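Hypothetical protein (Chromobacterium violaceum, PDB 2O3I) is of unknown function but belongs to the S-Me-THD-like (DUF917) family, combining that family's N-terminal and C-terminal domains in a single chain. Local coordinates at residues 12-17 and 29-34; 330-335 and 349-354; 66-71 and 186-191; 143-148 and 362-367. The protein carries 2 engineered substitutions. One frame throughout, in Å; residues are numbered along the deposited sequence.

Interaction 1 (12-17 and 29-34); sequences PLLQGA and ISARHL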
loop_
_atom_site.group_PDB
_atom_site.type_symbol
_atom_site.label_atom_id
_atom_site.label_comp_id
_atom_site.label_asym_id
_atom_site.label_seq_id
_atom_site.Cartn_x
_atom_site.Cartn_y
_atom_site.Cartn_z
ATOM N N PRO A 12 7.629 -33.725 11.272
ATOM C CA PRO A 12 7.328 -34.521 10.076
ATOM C C PRO A 12 6.363 -33.792 9.142
ATOM O O PRO A 12 6.413 -33.956 7.921
ATOM C CB PRO A 12 6.723 -35.804 10.654
ATOM C CG PRO A 12 6.127 -35.362 11.950
ATOM C CD PRO A 12 7.185 -34.420 12.494
ATOM N N LEU A 13 5.488 -32.990 9.734
ATOM C CA LEU A 13 4.495 -32.227 8.989
ATOM C C LEU A 13 5.149 -31.229 8.042
ATOM O O LEU A 13 4.754 -31.097 6.887
ATOM C CB LEU A 13 3.579 -31.477 9.966
ATOM C CG LEU A 13 2.540 -30.518 9.379
ATOM C CD1 LEU A 13 1.636 -31.241 8.388
ATOM C CD2 LEU A 13 1.729 -29.922 10.512
ATOM N N LEU A 14 6.146 -30.515 8.540
ATOM C CA LEU A 14 6.817 -29.532 7.717
ATOM C C LEU A 14 7.651 -30.214 6.641
ATOM O O LEU A 14 7.767 -29.698 5.534
ATOM C CB LEU A 14 7.669 -28.604 8.591
ATOM C CG LEU A 14 8.799 -29.168 9.447
ATOM C CD1 LEU A 14 10.109 -29.155 8.649
ATOM C CD2 LEU A 14 8.933 -28.302 10.709
ATOM N N GLN A 15 8.207 -31.381 6.961
ATOM C CA GLN A 15 9.018 -32.131 6.003
ATOM C C GLN A 15 8.175 -32.543 4.807
ATOM O O GLN A 15 8.553 -32.318 3.653
ATOM C CB GLN A 15 9.596 -33.395 6.640
ATOM C CG GLN A 15 10.657 -33.160 7.701
ATOM C CD GLN A 15 11.951 -33.892 7.393
ATOM O OE1 GLN A 15 12.728 -34.206 8.293
ATOM N NE2 GLN A 15 12.195 -34.152 6.112
ATOM N N GLY A 16 7.029 -33.155 5.101
ATOM C CA GLY A 16 6.134 -33.607 4.055
ATOM C C GLY A 16 5.603 -32.440 3.251
ATOM O O GLY A 16 5.546 -32.505 2.024
ATOM N N ALA A 17 5.226 -31.370 3.949
ATOM C CA ALA A 17 4.684 -30.170 3.313
ATOM C C ALA A 17 5.712 -29.515 2.402
ATOM O O ALA A 17 5.353 -28.925 1.380
ATOM C CB ALA A 17 4.203 -29.167 4.378
ATOM N N ILE A 29 13.671 -24.172 7.630
ATOM C CA ILE A 29 14.450 -23.451 8.622
ATOM C C ILE A 29 13.552 -22.568 9.481
ATOM O O ILE A 29 13.570 -22.656 10.707
ATOM C CB ILE A 29 15.513 -22.588 7.938
ATOM C CG1 ILE A 29 16.357 -23.472 7.007
ATOM C CG2 ILE A 29 16.367 -21.889 8.994
ATOM C CD1 ILE A 29 17.365 -22.728 6.141
ATOM N N SER A 30 12.757 -21.722 8.832
ATOM C CA SER A 30 11.861 -20.836 9.562
ATOM C C SER A 30 10.709 -21.629 10.174
ATOM O O SER A 30 10.163 -21.241 11.196
ATOM C CB SER A 30 11.318 -19.730 8.645
ATOM O OG SER A 30 10.362 -20.224 7.724
ATOM N N ALA A 31 10.337 -22.741 9.548
ATOM C CA ALA A 31 9.256 -23.567 10.076
ATOM C C ALA A 31 9.717 -24.226 11.374
ATOM O O ALA A 31 8.953 -24.321 12.332
ATOM C CB ALA A 31 8.849 -24.630 9.064
ATOM N N ARG A 32 10.972 -24.672 11.396
ATOM C CA ARG A 32 11.549 -25.318 12.573
ATOM C C ARG A 32 11.763 -24.310 13.692
ATOM O O ARG A 32 11.590 -24.628 14.866
ATOM C CB ARG A 32 12.872 -26.013 12.212
ATOM C CG ARG A 32 12.678 -27.391 11.557
ATOM C CD ARG A 32 13.959 -27.961 10.954
ATOM N NE ARG A 32 13.746 -29.284 10.367
ATOM C CZ ARG A 32 14.571 -29.869 9.498
ATOM N NH1 ARG A 32 15.676 -29.249 9.109
ATOM N NH2 ARG A 32 14.286 -31.068 9.001
ATOM N N HIS A 33 12.134 -23.093 13.323
ATOM C CA HIS A 33 12.341 -22.039 14.302
ATOM C C HIS A 33 11.061 -21.787 15.085
ATOM O O HIS A 33 11.094 -21.570 16.299
ATOM C CB HIS A 33 12.764 -20.748 13.604
ATOM C CG HIS A 33 14.212 -20.709 13.229
ATOM N ND1 HIS A 33 14.719 -19.806 12.319
ATOM C CD2 HIS A 33 15.262 -21.453 13.650
ATOM C CE1 HIS A 33 16.020 -20.000 12.191
ATOM N NE2 HIS A 33 16.375 -20.992 12.988
ATOM N N LEU A 34 9.931 -21.811 14.383
ATOM C CA LEU A 34 8.638 -21.573 15.014
ATOM C C LEU A 34 8.161 -22.770 15.835
ATOM O O LEU A 34 7.650 -22.609 16.949
ATOM C CB LEU A 34 7.592 -21.227 13.953
ATOM C CG LEU A 34 7.675 -19.847 13.297
ATOM C CD1 LEU A 34 6.675 -19.762 12.160
ATOM C CD2 LEU A 34 7.385 -18.768 14.338
#
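Leu14 and Ala31 meet at the centre of an antiparallel helix pair, in which the axes of 12-17 and 29-34 run at 163° to each other and come within 10.2 Å. Their CA atoms are 6.9 Å apart, consistent with the small alanine side chain at this position. Leu14 holds CG between its backbone N and carbonyl carbon (chi1 60°), an uncommon choice within a helix, and this sends both branches at the partner helix. CD2 lies against Ala31 CB at 4.0 Å and also reaches Arg32 CG at 3.9 Å. The arginine chain, stretched out from CG to NE, passes Leu14 at about a right angle, so its aliphatic part shields the leucine and its guanidinium travels on to helix 10-19. There the Gln15 amide comes up to the edge of the guanidinium, the two planes 78° apart. The charge is answered by Glu11, which forms a salt bridge with Arg32, and Gln329 accepts a further bond from it. Packing therefore grades from buried methyl groups to a charged margin within one helical turn, with the second leucine branch, Leu14 CD1, 4.0 Å from Arg32 NE.

Interaction 2 (330-335 and 349-354); sequences HVFSNG and RGRKAA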
loop_
_atom_site.group_PDB
_atom_site.type_symbol
_atom_site.label_atom_id
_atom_site.label_comp_id
_atom_site.label_asym_id
_atom_site.label_seq_id
_atom_site.Cartn_x
_atom_site.Cartn_y
_atom_site.Cartn_z
ATOM N N HIS A 330 16.079 -35.334 2.960
ATOM C CA HIS A 330 15.789 -35.761 1.597
ATOM C C HIS A 330 15.053 -34.704 0.785
ATOM O O HIS A 330 15.213 -34.642 -0.436
ATOM C CB HIS A 330 14.955 -37.046 1.624
ATOM C CG HIS A 330 15.621 -38.187 2.332
ATOM N ND1 HIS A 330 16.825 -38.721 1.920
ATOM C CD2 HIS A 330 15.248 -38.901 3.422
ATOM C CE1 HIS A 330 17.164 -39.714 2.725
ATOM N NE2 HIS A 330 16.224 -39.842 3.644
ATOM N N VAL A 331 14.244 -33.885 1.463
ATOM C CA VAL A 331 13.459 -32.841 0.802
ATOM C C VAL A 331 13.900 -31.411 1.139
ATOM O O VAL A 331 14.207 -31.078 2.287
ATOM C CB VAL A 331 11.946 -33.001 1.114
ATOM C CG1 VAL A 331 11.494 -34.391 0.710
ATOM C CG2 VAL A 331 11.666 -32.751 2.604
ATOM N N PHE A 332 13.920 -30.565 0.114
ATOM C CA PHE A 332 14.351 -29.183 0.263
ATOM C C PHE A 332 13.526 -28.231 -0.591
ATOM O O PHE A 332 13.099 -28.576 -1.693
ATOM C CB PHE A 332 15.806 -29.026 -0.191
ATOM C CG PHE A 332 16.806 -29.753 0.651
ATOM C CD1 PHE A 332 17.529 -29.071 1.630
ATOM C CD2 PHE A 332 17.068 -31.102 0.438
ATOM C CE1 PHE A 332 18.500 -29.721 2.386
ATOM C CE2 PHE A 332 18.036 -31.768 1.187
ATOM C CZ PHE A 332 18.756 -31.077 2.164
ATOM N N SER A 333 13.313 -27.027 -0.075
ATOM C CA SER A 333 12.627 -25.995 -0.838
ATOM C C SER A 333 13.822 -25.288 -1.476
ATOM O O SER A 333 14.955 -25.464 -1.028
ATOM C CB SER A 333 11.893 -25.013 0.080
ATOM O OG SER A 333 12.814 -24.185 0.773
ATOM N N ASN A 334 13.588 -24.499 -2.512
ATOM C CA ASN A 334 14.685 -23.786 -3.155
ATOM C C ASN A 334 15.468 -22.971 -2.125
ATOM O O ASN A 334 16.696 -22.893 -2.187
ATOM C CB ASN A 334 14.142 -22.888 -4.260
ATOM C CG ASN A 334 13.613 -23.686 -5.433
ATOM O OD1 ASN A 334 12.502 -23.452 -5.912
ATOM N ND2 ASN A 334 14.411 -24.642 -5.902
ATOM N N GLY A 335 14.759 -22.372 -1.176
ATOM C CA GLY A 335 15.440 -21.606 -0.153
ATOM C C GLY A 335 16.315 -22.516 0.704
ATOM O O GLY A 335 17.435 -22.148 1.072
ATOM N N ARG A 349 25.607 -31.147 -0.710
ATOM C CA ARG A 349 26.882 -31.219 -1.410
ATOM C C ARG A 349 27.530 -32.593 -1.254
ATOM O O ARG A 349 28.099 -32.910 -0.207
ATOM C CB ARG A 349 27.821 -30.129 -0.890
ATOM N N GLY A 350 27.437 -33.409 -2.300
ATOM C CA GLY A 350 28.025 -34.737 -2.253
ATOM C C GLY A 350 27.034 -35.866 -2.461
ATOM O O GLY A 350 27.437 -37.003 -2.700
ATOM N N ARG A 351 25.741 -35.561 -2.370
ATOM C CA ARG A 351 24.695 -36.566 -2.550
ATOM C C ARG A 351 23.951 -36.409 -3.873
ATOM O O ARG A 351 23.813 -35.304 -4.391
ATOM C CB ARG A 351 23.696 -36.505 -1.394
ATOM C CG ARG A 351 24.280 -36.879 -0.047
ATOM C CD ARG A 351 23.177 -37.043 0.979
ATOM N NE ARG A 351 22.540 -35.774 1.312
ATOM C CZ ARG A 351 21.337 -35.661 1.868
ATOM N NH1 ARG A 351 20.624 -36.743 2.153
ATOM N NH2 ARG A 351 20.848 -34.461 2.148
ATOM N N LYS A 352 23.466 -37.523 -4.410
ATOM C CA LYS A 352 22.745 -37.507 -5.675
ATOM C C LYS A 352 21.311 -37.031 -5.483
ATOM O O LYS A 352 20.567 -37.571 -4.659
ATOM C CB LYS A 352 22.762 -38.897 -6.304
ATOM N N ALA A 353 20.932 -36.016 -6.253
ATOM C CA ALA A 353 19.597 -35.442 -6.180
ATOM C C ALA A 353 18.773 -35.727 -7.434
ATOM O O ALA A 353 19.301 -35.778 -8.548
ATOM C CB ALA A 353 19.697 -33.940 -5.959
ATOM N N ALA A 354 17.470 -35.908 -7.242
ATOM C CA ALA A 354 16.562 -36.172 -8.344
ATOM C C ALA A 354 15.488 -35.097 -8.397
ATOM O O ALA A 354 15.278 -34.358 -7.432
ATOM C CB ALA A 354 15.916 -37.531 -8.177
#
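A bend at chi3 (-69°) in the otherwise drawn-out Arg351 chain swings its guanidinium across to 330-335, where Phe332, with CG beside its own backbone N (chi1 -66°), holds out its ring to meet it. The two side chains cross at about a right angle. Arg351 NH2 comes in at the rim of the ring, near the ring plane, and is 4.0 Å from Phe332 CZ and just as far from CE2. Because the planes are 70° apart and the nitrogen does not lie over a face, this is edge contact and not a cation-pi stack. The other terminal nitrogen, Arg351 NH1, approaches His330 ND1 to 4.3 Å, too far for a bond. ND1 is already engaged with the carbonyl of Val324, which can only accept, so this nitrogen has no lone pair to offer the arginine. The guanidinium is instead held by main-chain oxygens: NH2 donates to Gln329 O and NE to Ser347 O. These bonds fix the rotation of the group and leave Phe332 to pack against it. The contact lies at one margin of the antiparallel sheet of the C-terminal domain, where strand 352-358 pairs with 319-324. Phe323 of that neighbouring strand meets the His330 ring nearly parallel, Val324 touches the side chains of both Phe332 and Arg351, and Val331 turns to helix 10-19.

Interaction 3 (66-71 and 186-191); sequences AYMGAP and VVEQML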
loop_
_atom_site.group_PDB
_atom_site.type_symbol
_atom_site.label_atom_id
_atom_site.label_comp_id
_atom_site.label_asym_id
_atom_site.label_seq_id
_atom_site.Cartn_x
_atom_site.Cartn_y
_atom_site.Cartn_z
ATOM N N ALA A 66 -1.358 -16.602 7.325
ATOM C CA ALA A 66 0.005 -16.943 6.935
ATOM C C ALA A 66 1.020 -15.839 7.202
ATOM O O ALA A 66 0.703 -14.785 7.761
ATOM C CB ALA A 66 0.041 -17.306 5.449
ATOM N N TYR A 67 2.254 -16.118 6.809
ATOM C CA TYR A 67 3.341 -15.164 6.918
ATOM C C TYR A 67 3.589 -14.759 5.468
ATOM O O TYR A 67 3.429 -15.564 4.555
ATOM C CB TYR A 67 4.589 -15.829 7.510
ATOM C CG TYR A 67 4.883 -15.443 8.941
ATOM C CD1 TYR A 67 5.133 -16.419 9.905
ATOM C CD2 TYR A 67 4.940 -14.106 9.327
ATOM C CE1 TYR A 67 5.434 -16.080 11.217
ATOM C CE2 TYR A 67 5.245 -13.750 10.647
ATOM C CZ TYR A 67 5.491 -14.746 11.585
ATOM O OH TYR A 67 5.799 -14.412 12.885
HETATM N N MSE A 68 3.959 -13.503 5.262
HETATM C CA MSE A 68 4.216 -12.982 3.923
HETATM C C MSE A 68 5.437 -12.051 3.988
HETATM O O MSE A 68 5.676 -11.394 5.008
HETATM C CB MSE A 68 2.974 -12.217 3.430
HETATM C CG MSE A 68 3.085 -11.588 2.045
HETATM SE SE MSE A 68 1.541 -10.457 1.608
HETATM C CE MSE A 68 0.962 -11.330 -0.018
ATOM N N GLY A 69 6.217 -12.014 2.913
ATOM C CA GLY A 69 7.384 -11.150 2.895
ATOM C C GLY A 69 8.699 -11.842 2.594
ATOM O O GLY A 69 8.726 -12.971 2.099
ATOM N N ALA A 70 9.793 -11.151 2.907
ATOM C CA ALA A 70 11.146 -11.653 2.676
ATOM C C ALA A 70 11.544 -12.784 3.627
ATOM O O ALA A 70 11.446 -12.642 4.846
ATOM C CB ALA A 70 12.139 -10.508 2.803
ATOM N N PRO A 71 12.004 -13.922 3.075
ATOM C CA PRO A 71 12.414 -15.061 3.903
ATOM C C PRO A 71 13.502 -14.693 4.906
ATOM O O PRO A 71 13.524 -15.206 6.020
ATOM C CB PRO A 71 12.894 -16.079 2.873
ATOM C CG PRO A 71 11.979 -15.820 1.716
ATOM C CD PRO A 71 11.989 -14.300 1.648
ATOM N N VAL A 186 -4.263 -7.745 -7.825
ATOM C CA VAL A 186 -4.220 -6.355 -7.387
ATOM C C VAL A 186 -3.968 -6.274 -5.884
ATOM O O VAL A 186 -3.118 -5.509 -5.425
ATOM C CB VAL A 186 -5.548 -5.621 -7.712
ATOM C CG1 VAL A 186 -5.430 -4.149 -7.338
ATOM C CG2 VAL A 186 -5.884 -5.767 -9.193
ATOM N N VAL A 187 -4.713 -7.065 -5.120
ATOM C CA VAL A 187 -4.557 -7.076 -3.675
ATOM C C VAL A 187 -3.126 -7.442 -3.302
ATOM O O VAL A 187 -2.514 -6.801 -2.453
ATOM C CB VAL A 187 -5.542 -8.072 -3.024
ATOM C CG1 VAL A 187 -5.134 -8.363 -1.583
ATOM C CG2 VAL A 187 -6.949 -7.495 -3.074
ATOM N N GLU A 188 -2.591 -8.470 -3.948
ATOM C CA GLU A 188 -1.232 -8.902 -3.667
ATOM C C GLU A 188 -0.231 -7.807 -4.037
ATOM O O GLU A 188 0.768 -7.606 -3.349
ATOM C CB GLU A 188 -0.922 -10.173 -4.447
ATOM C CG GLU A 188 0.412 -10.793 -4.115
ATOM C CD GLU A 188 0.681 -12.021 -4.953
ATOM O OE1 GLU A 188 0.771 -11.880 -6.188
ATOM O OE2 GLU A 188 0.791 -13.124 -4.381
ATOM N N GLN A 189 -0.506 -7.107 -5.131
ATOM C CA GLN A 189 0.364 -6.029 -5.592
ATOM C C GLN A 189 0.424 -4.889 -4.590
ATOM O O GLN A 189 1.407 -4.162 -4.526
ATOM C CB GLN A 189 -0.126 -5.492 -6.933
ATOM C CG GLN A 189 0.155 -6.407 -8.103
ATOM C CD GLN A 189 -0.472 -5.907 -9.383
ATOM O OE1 GLN A 189 -0.345 -6.535 -10.432
ATOM N NE2 GLN A 189 -1.157 -4.775 -9.305
HETATM N N MSE A 190 -0.632 -4.737 -3.804
HETATM C CA MSE A 190 -0.682 -3.669 -2.818
HETATM C C MSE A 190 -0.221 -4.093 -1.429
HETATM O O MSE A 190 0.295 -3.273 -0.664
HETATM C CB MSE A 190 -2.096 -3.106 -2.745
HETATM C CG MSE A 190 -2.556 -2.508 -4.053
HETATM SE SE MSE A 190 -4.342 -1.819 -3.939
HETATM C CE MSE A 190 -4.505 -1.083 -5.721
ATOM N N LEU A 191 -0.396 -5.373 -1.111
ATOM C CA LEU A 191 -0.006 -5.891 0.192
ATOM C C LEU A 191 1.505 -5.960 0.365
ATOM O O LEU A 191 2.046 -5.505 1.374
ATOM C CB LEU A 191 -0.601 -7.286 0.409
ATOM C CG LEU A 191 -2.124 -7.414 0.524
ATOM C CD1 LEU A 191 -2.494 -8.881 0.581
ATOM C CD2 LEU A 191 -2.622 -6.701 1.762
#
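Met68, built as selenomethionine, reaches from strand 61-69 to two residues one turn apart on helix 183-194, Glu188 and Leu191. This strand belongs to the mixed eight-stranded sheet, and the contact packs the helix against it. Met68 CG lies anti to the backbone N (chi1 179°) and the chain runs straight on through chi2, which carries SE well clear of the strand; only the terminal methyl turns aside, at chi3 -123°. Along the helix, Val186 faces the second subunit and packs on its Gln199, whereas Val187 is directed to strand 165-171 of its own chain. Glu188 is the first to touch Met68: its CG is 4.2 Å from Met68 CE, and the two chains pass obliquely. Its extended form takes the carboxylate beyond the methyl, where OE2 receives a hydrogen bond from Leu141 N and forms a salt bridge with Arg192. Gln189 turns outward and bonds Asn197 of the second subunit through NE2, while Met190 packs on Val170. Leu191 closes the contact, its CB 4.0 Å from Met68 SE, with the two side chains at about a right angle. The helix thus has one side on the sheet and another on the dimer partner. The chemistry across the contact is apolar throughout: Glu188 lends only its methylene here, and its buried carboxylate, gripped by a backbone N-H and an arginine, would be expected to stay ionised.

Interaction 4 (143-148 and 362-367); sequences MLTYAA and APLSEG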
loop_
_atom_site.group_PDB
_atom_site.type_symbol
_atom_site.label_atom_id
_atom_site.label_comp_id
_atom_site.label_asym_id
_atom_site.label_seq_id
_atom_site.Cartn_x
_atom_site.Cartn_y
_atom_site.Cartn_z
HETATM N N MSE A 143 -3.581 -18.146 -8.099
HETATM C CA MSE A 143 -3.386 -19.562 -8.371
HETATM C C MSE A 143 -3.973 -20.431 -7.265
HETATM O O MSE A 143 -3.953 -21.655 -7.357
HETATM C CB MSE A 143 -1.893 -19.863 -8.588
HETATM C CG MSE A 143 -1.433 -19.548 -10.017
HETATM SE SE MSE A 143 0.472 -19.210 -10.276
HETATM C CE MSE A 143 0.412 -17.283 -10.275
ATOM N N LEU A 144 -4.500 -19.792 -6.224
ATOM C CA LEU A 144 -5.122 -20.521 -5.122
ATOM C C LEU A 144 -6.618 -20.630 -5.390
ATOM O O LEU A 144 -7.215 -19.718 -5.961
ATOM C CB LEU A 144 -4.887 -19.801 -3.793
ATOM C CG LEU A 144 -3.424 -19.666 -3.371
ATOM C CD1 LEU A 144 -3.342 -18.959 -2.030
ATOM C CD2 LEU A 144 -2.788 -21.050 -3.287
ATOM N N THR A 145 -7.225 -21.738 -4.976
ATOM C CA THR A 145 -8.654 -21.943 -5.212
ATOM C C THR A 145 -9.562 -20.886 -4.586
ATOM O O THR A 145 -10.691 -20.681 -5.051
ATOM C CB THR A 145 -9.091 -23.347 -4.749
ATOM O OG1 THR A 145 -8.678 -23.572 -3.400
ATOM C CG2 THR A 145 -8.467 -24.400 -5.641
ATOM N N TYR A 146 -9.066 -20.207 -3.550
ATOM C CA TYR A 146 -9.831 -19.154 -2.879
ATOM C C TYR A 146 -10.201 -18.089 -3.909
ATOM O O TYR A 146 -11.344 -17.620 -3.966
ATOM C CB TYR A 146 -8.996 -18.489 -1.768
ATOM C CG TYR A 146 -8.438 -19.426 -0.718
ATOM C CD1 TYR A 146 -9.261 -19.999 0.255
ATOM C CD2 TYR A 146 -7.082 -19.738 -0.697
ATOM C CE1 TYR A 146 -8.741 -20.862 1.223
ATOM C CE2 TYR A 146 -6.553 -20.595 0.264
ATOM C CZ TYR A 146 -7.385 -21.157 1.220
ATOM O OH TYR A 146 -6.859 -22.027 2.152
ATOM N N ALA A 147 -9.220 -17.708 -4.722
ATOM C CA ALA A 147 -9.422 -16.700 -5.753
ATOM C C ALA A 147 -10.359 -17.181 -6.873
ATOM O O ALA A 147 -11.201 -16.421 -7.356
ATOM C CB ALA A 147 -8.072 -16.279 -6.335
ATOM N N ALA A 148 -10.216 -18.439 -7.278
ATOM C CA ALA A 148 -11.055 -18.999 -8.335
ATOM C C ALA A 148 -12.514 -19.082 -7.896
ATOM O O ALA A 148 -13.431 -18.802 -8.682
ATOM C CB ALA A 148 -10.545 -20.387 -8.731
ATOM N N ALA A 362 -6.681 -32.008 -9.593
ATOM C CA ALA A 362 -7.724 -31.680 -10.558
ATOM C C ALA A 362 -8.208 -30.227 -10.603
ATOM O O ALA A 362 -8.286 -29.632 -11.678
ATOM C CB ALA A 362 -8.913 -32.615 -10.343
ATOM N N PRO A 363 -8.534 -29.631 -9.444
ATOM C CA PRO A 363 -9.010 -28.238 -9.464
ATOM C C PRO A 363 -8.053 -27.220 -10.098
ATOM O O PRO A 363 -8.471 -26.122 -10.481
ATOM C CB PRO A 363 -9.270 -27.937 -7.986
ATOM C CG PRO A 363 -9.589 -29.301 -7.411
ATOM C CD PRO A 363 -8.556 -30.180 -8.076
ATOM N N LEU A 364 -6.779 -27.585 -10.208
ATOM C CA LEU A 364 -5.760 -26.701 -10.782
ATOM C C LEU A 364 -5.549 -26.897 -12.277
ATOM O O LEU A 364 -5.084 -25.991 -12.964
ATOM C CB LEU A 364 -4.414 -26.932 -10.089
ATOM C CG LEU A 364 -3.957 -26.140 -8.865
ATOM C CD1 LEU A 364 -5.092 -25.886 -7.898
ATOM C CD2 LEU A 364 -2.822 -26.912 -8.207
ATOM N N SER A 365 -5.894 -28.085 -12.762
ATOM C CA SER A 365 -5.703 -28.470 -14.160
ATOM C C SER A 365 -6.628 -27.862 -15.208
ATOM O O SER A 365 -6.553 -28.229 -16.382
ATOM C CB SER A 365 -5.796 -29.988 -14.274
ATOM O OG SER A 365 -7.121 -30.412 -14.010
ATOM N N GLU A 366 -7.499 -26.947 -14.805
ATOM C CA GLU A 366 -8.423 -26.349 -15.763
ATOM C C GLU A 366 -9.082 -25.105 -15.192
ATOM O O GLU A 366 -8.928 -24.794 -14.012
ATOM C CB GLU A 366 -9.514 -27.361 -16.147
ATOM C CG GLU A 366 -10.347 -27.834 -14.956
ATOM C CD GLU A 366 -11.482 -28.778 -15.337
ATOM O OE1 GLU A 366 -11.203 -29.862 -15.890
ATOM O OE2 GLU A 366 -12.654 -28.436 -15.071
ATOM N N GLY A 367 -9.814 -24.401 -16.050
ATOM C CA GLY A 367 -10.512 -23.204 -15.629
ATOM C C GLY A 367 -9.636 -21.995 -15.420
ATOM O O GLY A 367 -8.578 -21.847 -16.039
#
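The start of the short helix 145-148, preceded by Leu144 at the N-cap, faces a type I beta-turn spanning 362-365, with the CA atoms of Thr145 and Pro363 7.6 Å apart. Thr145 makes the central contact through its methyl. With OG1 placed between the backbone N and carbonyl carbon (chi1 52°), CG2 is turned toward 362-367, where it meets Pro363 CB at 4.3 Å and Leu364 CD1 also at 4.3 Å. The hydroxyl is used on another front, towards the carbonyl oxygens of Ala219 and Gly133, so the two branches of the threonine divide polar from apolar work. Leu364 sends CD1 past that methyl to the main chain of 143-148, lying 4.4 Å from Met143 O. The selenomethionine side chain of Met143 heads elsewhere, to helix 367-379, which follows directly after the turn. The contact thus joins a segment of the N-terminal domain family to a turn just before the last helix of the chain by van der Waals contact. The turn itself is pinned by one residue twice: Ala362 O accepts from Ser365 N at 3.0 Å, and Ser365 OG donates to the same oxygen, Ala362 O, at 2.7 Å, in the carbonyl plane on a lone pair.

Interactions 1 and 3 follow one another from the N-terminus and touch where Leu34 packs on Tyr67, their centres about 21 Å apart. Interaction 1 also adjoins interaction 2, with centres about 16 Å apart, through Gln15 and Val331, so helix 10-19 bridges to the C-terminal family region. Interaction 2 stays within that region and is nested in the long loop closed by interaction 4. Interactions 3 and 4 each pair an N-terminal with a C-terminal family segment and interleave along the chain, their centres about 19 Å apart. The two family regions thus meet between interactions 1 and 2 and again within 3 and 4. Interactions 1 and 4 lie on opposite sides of the chain's centre.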